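Local coordinates for nadph-flavin oxidoreductase (Vibrio harveyi, PDB 1BKJ), which catalyses the NADPH-dependent reduction of FMN to FMNH2, which it supplies to luciferase for bioluminescence, and works as a homodimer, at the interface of chains A and B. Sequence-based numbering; all coordinates share one arbitrary frame. Chains: chain A/B, Nadph-flavin oxidoreductase.

Contact 1: the interface of chains A and B. Residues chain A 8-9, 11, 13, 113, 116, 128, 169; chain B 33, 35-39, 114.
A:Arg169 lays its side chain along the backbone of B:Leu35 to B:Ala37, where helix 24-35 of chain B runs out into loop. CB stands further off the carbonyl oxygen of B:Leu35, CG lies against it, and the bend at chi2 (74°) keeps CD beside it. NE gives that oxygen a weak hydrogen bond, CZ lies over towards B:Ala37 O, and NH2 at the tip reaches B:Ala37 O at 2.8 Å. This second bond is almost straight (176° at H) and lies in the guanidinium plane, but meets the carbonyl from above its plane. Further along the loop, B:Ser38 OG hydrogen-bonds A:His11 NE2 at 3.0 Å, while CB of B:Ser38 lies against CD1 and CE1 of the A:Tyr128 ring. Water 1 and water 3 also bind OG; water 1 sits over a face of the imidazole and passes on to A:Gln113 OE1. That amide oxygen takes the A:Tyr128 hydroxyl OH on a lone pair (2.8 Å), which helps to fix the amide's rotation, so that NE2 hydrogen-bonds B:Asn114 OD1 (2.9 Å) from above its carbonyl plane, the amide planes 76° apart. B:Asn114 ND2 is held by B:Ala33 O, and A:Ile8 CG2 packs beside both. The patch joins helices 3-9 and 98-121, strand 125-129 and the FMN-binding loops of chain A to helix 98-121, the end of helix 24-35 and the loop that follows it in chain B, beside the flavin site.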
loop_
_atom_site.group_PDB
_atom_site.type_symbol
_atom_site.label_atom_id
_atom_site.label_comp_id
_atom_site.label_asym_id
_atom_site.label_seq_id
_atom_site.Cartn_x
_atom_site.Cartn_y
_atom_site.Cartn_z
ATOM N N ILE A 8 -12.594 6.532 -8.549
ATOM C CA ILE A 8 -11.603 6.857 -7.504
ATOM C C ILE A 8 -12.096 8.007 -6.603
ATOM O O ILE A 8 -12.044 7.911 -5.373
ATOM C CB ILE A 8 -10.192 7.223 -8.112
ATOM C CG1 ILE A 8 -9.524 5.973 -8.711
ATOM C CG2 ILE A 8 -9.262 7.797 -7.021
ATOM C CD1 ILE A 8 -8.219 6.234 -9.483
ATOM N N LEU A 9 -12.621 9.057 -7.230
ATOM C CA LEU A 9 -13.116 10.231 -6.519
ATOM C C LEU A 9 -14.477 10.101 -5.830
ATOM O O LEU A 9 -14.801 10.917 -4.969
ATOM C CB LEU A 9 -13.090 11.455 -7.442
ATOM C CG LEU A 9 -11.717 11.962 -7.907
ATOM C CD1 LEU A 9 -11.910 13.120 -8.879
ATOM C CD2 LEU A 9 -10.868 12.401 -6.733
ATOM N N HIS A 11 -15.317 7.489 -3.965
ATOM C CA HIS A 11 -15.133 6.586 -2.820
ATOM C C HIS A 11 -15.605 7.113 -1.463
ATOM O O HIS A 11 -15.375 8.264 -1.121
ATOM C CB HIS A 11 -13.651 6.162 -2.675
ATOM C CG HIS A 11 -13.317 5.484 -1.366
ATOM N ND1 HIS A 11 -13.682 4.187 -1.085
ATOM C CD2 HIS A 11 -12.758 5.963 -0.226
ATOM C CE1 HIS A 11 -13.370 3.894 0.163
ATOM N NE2 HIS A 11 -12.811 4.959 0.709
ATOM N N SER A 13 -16.184 4.792 2.481
ATOM C CA SER A 13 -16.216 3.491 3.142
ATOM C C SER A 13 -17.649 3.133 3.484
ATOM O O SER A 13 -18.418 3.989 3.920
ATOM C CB SER A 13 -15.364 3.485 4.398
ATOM O OG SER A 13 -13.988 3.616 4.065
ATOM N N GLN A 113 -5.880 -1.981 -2.923
ATOM C CA GLN A 113 -6.546 -0.845 -3.526
ATOM C C GLN A 113 -7.062 -1.183 -4.914
ATOM O O GLN A 113 -8.110 -0.686 -5.302
ATOM C CB GLN A 113 -5.665 0.412 -3.507
ATOM C CG GLN A 113 -6.342 1.711 -3.989
ATOM C CD GLN A 113 -7.646 2.070 -3.264
ATOM O OE1 GLN A 113 -7.909 1.621 -2.152
ATOM N NE2 GLN A 113 -8.452 2.907 -3.898
ATOM N N LEU A 116 -10.293 -3.214 -4.220
ATOM C CA LEU A 116 -11.361 -2.305 -3.798
ATOM C C LEU A 116 -11.893 -1.465 -4.953
ATOM O O LEU A 116 -13.112 -1.357 -5.100
ATOM C CB LEU A 116 -10.930 -1.404 -2.623
ATOM C CG LEU A 116 -12.011 -0.477 -2.032
ATOM C CD1 LEU A 116 -13.206 -1.262 -1.492
ATOM C CD2 LEU A 116 -11.427 0.407 -0.947
ATOM N N TYR A 128 -11.745 -1.130 4.524
ATOM C CA TYR A 128 -10.553 -1.831 5.005
ATOM C C TYR A 128 -10.757 -2.071 6.501
ATOM O O TYR A 128 -11.471 -1.300 7.149
ATOM C CB TYR A 128 -9.315 -0.971 4.852
ATOM C CG TYR A 128 -8.743 -0.812 3.479
ATOM C CD1 TYR A 128 -9.229 0.171 2.607
ATOM C CD2 TYR A 128 -7.674 -1.623 3.049
ATOM C CE1 TYR A 128 -8.665 0.357 1.325
ATOM C CE2 TYR A 128 -7.103 -1.450 1.768
ATOM C CZ TYR A 128 -7.611 -0.456 0.917
ATOM O OH TYR A 128 -7.092 -0.267 -0.323
ATOM N N ARG A 169 -10.462 15.663 2.610
ATOM C CA ARG A 169 -9.092 15.379 3.056
ATOM C C ARG A 169 -8.342 16.677 3.175
ATOM O O ARG A 169 -8.851 17.725 2.761
ATOM C CB ARG A 169 -8.344 14.516 2.026
ATOM C CG ARG A 169 -8.364 13.023 2.283
ATOM C CD ARG A 169 -9.700 12.417 1.969
ATOM N NE ARG A 169 -9.631 10.962 1.878
ATOM C CZ ARG A 169 -10.634 10.143 2.177
ATOM N NH1 ARG A 169 -11.792 10.619 2.597
ATOM N NH2 ARG A 169 -10.480 8.839 2.054
ATOM N N ALA B 33 -6.697 12.302 -6.963
ATOM C CA ALA B 33 -7.049 10.884 -7.010
ATOM C C ALA B 33 -6.348 10.170 -5.860
ATOM O O ALA B 33 -6.949 9.324 -5.196
ATOM C CB ALA B 33 -6.648 10.273 -8.326
ATOM N N LEU B 35 -5.406 11.616 -2.987
ATOM C CA LEU B 35 -6.033 12.063 -1.740
ATOM C C LEU B 35 -7.360 11.360 -1.429
ATOM O O LEU B 35 -7.679 11.158 -0.261
ATOM C CB LEU B 35 -6.229 13.583 -1.741
ATOM C CG LEU B 35 -4.970 14.453 -1.774
ATOM C CD1 LEU B 35 -5.371 15.896 -1.975
ATOM C CD2 LEU B 35 -4.174 14.294 -0.504
ATOM N N ALA B 36 -8.067 10.904 -2.467
ATOM C CA ALA B 36 -9.359 10.220 -2.316
ATOM C C ALA B 36 -9.247 8.797 -1.751
ATOM O O ALA B 36 -10.260 8.149 -1.459
ATOM C CB ALA B 36 -10.099 10.207 -3.633
ATOM N N ALA B 37 -8.011 8.329 -1.580
ATOM C CA ALA B 37 -7.727 7.001 -1.038
ATOM C C ALA B 37 -8.078 6.904 0.453
ATOM O O ALA B 37 -8.005 7.904 1.173
ATOM C CB ALA B 37 -6.252 6.669 -1.237
ATOM N N SER B 38 -8.446 5.699 0.905
ATOM C CA SER B 38 -8.782 5.438 2.310
ATOM C C SER B 38 -7.568 5.735 3.183
ATOM O O SER B 38 -6.435 5.637 2.717
ATOM C CB SER B 38 -9.183 3.973 2.512
ATOM O OG SER B 38 -10.365 3.632 1.811
ATOM N N SER B 39 -7.818 6.116 4.431
ATOM C CA SER B 39 -6.762 6.468 5.379
ATOM C C SER B 39 -7.039 5.812 6.734
ATOM O O SER B 39 -8.145 5.944 7.263
ATOM C CB SER B 39 -6.684 8.003 5.520
ATOM O OG SER B 39 -5.724 8.405 6.485
ATOM N N ASN B 114 -3.623 4.799 -6.454
ATOM C CA ASN B 114 -4.697 5.664 -6.965
ATOM C C ASN B 114 -4.085 6.697 -7.917
ATOM O O ASN B 114 -4.663 6.983 -8.967
ATOM C CB ASN B 114 -5.398 6.380 -5.817
ATOM C CG ASN B 114 -6.670 5.692 -5.372
ATOM O OD1 ASN B 114 -6.978 4.578 -5.778
ATOM N ND2 ASN B 114 -7.440 6.385 -4.543
HETATM O O HOH W 1 -9.551 3.460 -0.798
HETATM O O HOH W 2 -10.362 6.383 -3.743
HETATM O O HOH W 3 -11.850 1.845 3.502
#

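Contact 2: the interface of chains A and B. Residues chain A 7, 29, 117-118, 121-122; chain B 2, 4-5, 8.
B:Ile5, B:Thr4 and A:Ser121 bury the most surface where the N-terminal helix 3-9 of chain B lies against the end of helix 98-121 of chain A. B:Ile5 carries the apolar part. Its CG1 stands anti to the carbonyl carbon (chi1 -68°) and the chain runs on extended, so that CG1 and CD1 pass alongside A:Ser121 OG. CD1 also meets the methyl CE of A:Met122 at 3.9 Å; the thioether chain, bent at chi3 (133°), crosses the isoleucine at about a right angle. The other branch, CG2, touches CG2 of A:Thr29, again crosswise, so helix 24-35 of chain A flanks the same residue. A:Ser121 has its hydroxyl in the crowded position between backbone N and carbonyl carbon (chi1 76°). From there OG turns back along its own helix to the carbonyl oxygen of A:Ala118, bonded on a lone pair at 2.7 Å. Weak hydrogen bonds link this OG to the amide of B:Asn2, 3.3 Å to OD1 and 3.4 Å to ND2. B:Asn2 OD1 also caps its own helix, accepting the backbone N-H of B:Ile5 (N to OD1 3.2 Å) from above the amide plane. B:Thr4 presents its CB to A:Ser121 CB at 3.6 Å, while its OG1 points tip to tip at A:Thr7 OG1, 3.5 Å away, without a clear hydrogen bond. A:Leu117 and A:Ala118 border this packing along helix 98-121, and B:Ile8 borders it from chain B. Mostly van der Waals in character, the patch fastens the N-terminus of one subunit to the other and so helps to hold the homodimer together.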
loop_
_atom_site.group_PDB
_atom_site.type_symbol
_atom_site.label_atom_id
_atom_site.label_comp_id
_atom_site.label_asym_id
_atom_site.label_seq_id
_atom_site.Cartn_x
_atom_site.Cartn_y
_atom_site.Cartn_z
ATOM N N THR A 7 -14.678 6.963 -10.454
ATOM C CA THR A 7 -14.777 5.884 -9.471
ATOM C C THR A 7 -13.850 6.167 -8.271
ATOM O O THR A 7 -14.295 6.101 -7.117
ATOM C CB THR A 7 -14.463 4.510 -10.121
ATOM O OG1 THR A 7 -15.464 4.212 -11.104
ATOM C CG2 THR A 7 -14.441 3.392 -9.094
ATOM N N THR A 29 -12.908 -11.560 -10.878
ATOM C CA THR A 29 -12.453 -10.315 -11.496
ATOM C C THR A 29 -11.767 -9.376 -10.469
ATOM O O THR A 29 -10.746 -8.746 -10.788
ATOM C CB THR A 29 -13.627 -9.637 -12.223
ATOM O OG1 THR A 29 -14.035 -10.476 -13.315
ATOM C CG2 THR A 29 -13.251 -8.275 -12.769
ATOM N N LEU A 117 -10.994 -0.908 -5.774
ATOM C CA LEU A 117 -11.398 -0.108 -6.936
ATOM C C LEU A 117 -12.194 -0.924 -7.961
ATOM O O LEU A 117 -13.211 -0.452 -8.476
ATOM C CB LEU A 117 -10.199 0.564 -7.601
ATOM C CG LEU A 117 -9.627 1.786 -6.890
ATOM C CD1 LEU A 117 -8.431 2.277 -7.666
ATOM C CD2 LEU A 117 -10.662 2.897 -6.759
ATOM N N ALA A 118 -11.774 -2.166 -8.195
ATOM C CA ALA A 118 -12.482 -3.067 -9.107
ATOM C C ALA A 118 -13.902 -3.278 -8.558
ATOM O O ALA A 118 -14.876 -3.091 -9.280
ATOM C CB ALA A 118 -11.766 -4.396 -9.210
ATOM N N SER A 121 -16.123 -0.086 -8.869
ATOM C CA SER A 121 -16.489 0.165 -10.261
ATOM C C SER A 121 -17.680 -0.672 -10.725
ATOM O O SER A 121 -18.335 -0.321 -11.709
ATOM C CB SER A 121 -15.304 -0.089 -11.176
ATOM O OG SER A 121 -15.056 -1.467 -11.378
ATOM N N MET A 122 -17.938 -1.766 -9.997
ATOM C CA MET A 122 -19.044 -2.696 -10.259
ATOM C C MET A 122 -20.272 -2.342 -9.428
ATOM O O MET A 122 -21.274 -3.052 -9.455
ATOM C CB MET A 122 -18.624 -4.132 -9.934
ATOM C CG MET A 122 -17.491 -4.667 -10.789
ATOM S SD MET A 122 -16.856 -6.273 -10.216
ATOM C CE MET A 122 -16.827 -7.101 -11.763
ATOM N N ASN B 2 -16.198 -2.848 -17.668
ATOM C CA ASN B 2 -16.161 -1.397 -17.518
ATOM C C ASN B 2 -14.748 -0.853 -17.677
ATOM O O ASN B 2 -13.782 -1.617 -17.654
ATOM C CB ASN B 2 -16.805 -0.954 -16.183
ATOM C CG ASN B 2 -16.075 -1.485 -14.936
ATOM O OD1 ASN B 2 -14.963 -1.059 -14.630
ATOM N ND2 ASN B 2 -16.738 -2.369 -14.184
ATOM N N THR B 4 -12.708 1.066 -15.586
ATOM C CA THR B 4 -11.770 0.986 -14.444
ATOM C C THR B 4 -11.032 -0.357 -14.415
ATOM O O THR B 4 -9.819 -0.397 -14.201
ATOM C CB THR B 4 -12.487 1.200 -13.081
ATOM O OG1 THR B 4 -13.185 2.451 -13.097
ATOM C CG2 THR B 4 -11.512 1.204 -11.892
ATOM N N ILE B 5 -11.767 -1.431 -14.696
ATOM C CA ILE B 5 -11.229 -2.789 -14.714
ATOM C C ILE B 5 -10.307 -3.006 -15.920
ATOM O O ILE B 5 -9.254 -3.642 -15.782
ATOM C CB ILE B 5 -12.380 -3.830 -14.620
ATOM C CG1 ILE B 5 -13.013 -3.726 -13.234
ATOM C CG2 ILE B 5 -11.870 -5.263 -14.815
ATOM C CD1 ILE B 5 -14.262 -4.511 -13.082
ATOM N N ILE B 8 -6.975 -1.246 -15.052
ATOM C CA ILE B 8 -6.248 -2.024 -14.049
ATOM C C ILE B 8 -5.527 -3.221 -14.676
ATOM O O ILE B 8 -4.330 -3.392 -14.451
ATOM C CB ILE B 8 -7.180 -2.522 -12.906
ATOM C CG1 ILE B 8 -7.662 -1.344 -12.060
ATOM C CG2 ILE B 8 -6.444 -3.501 -11.998
ATOM C CD1 ILE B 8 -8.724 -1.698 -11.017
#

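Contact 1 and contact 2 are neighbouring parts of one two-fold symmetric dimer interface, the centres of their C-alpha atoms about 13 Å apart. Helix 98-121 of chain A gives A:Gln113 and A:Leu116 to contact 1 and A:Leu117, A:Ala118 and A:Ser121 to contact 2. In contact 1 helix 3-9 comes from chain A and helix 24-35 from chain B; in contact 2 helix 3-9 comes mainly from chain B and helix 24-35 from chain A. Thus A:Ile8 serves contact 1 and B:Ile8 contact 2, and the N-terminal helices interlock the subunits, which suggests that dimerisation helps shape the flavin site.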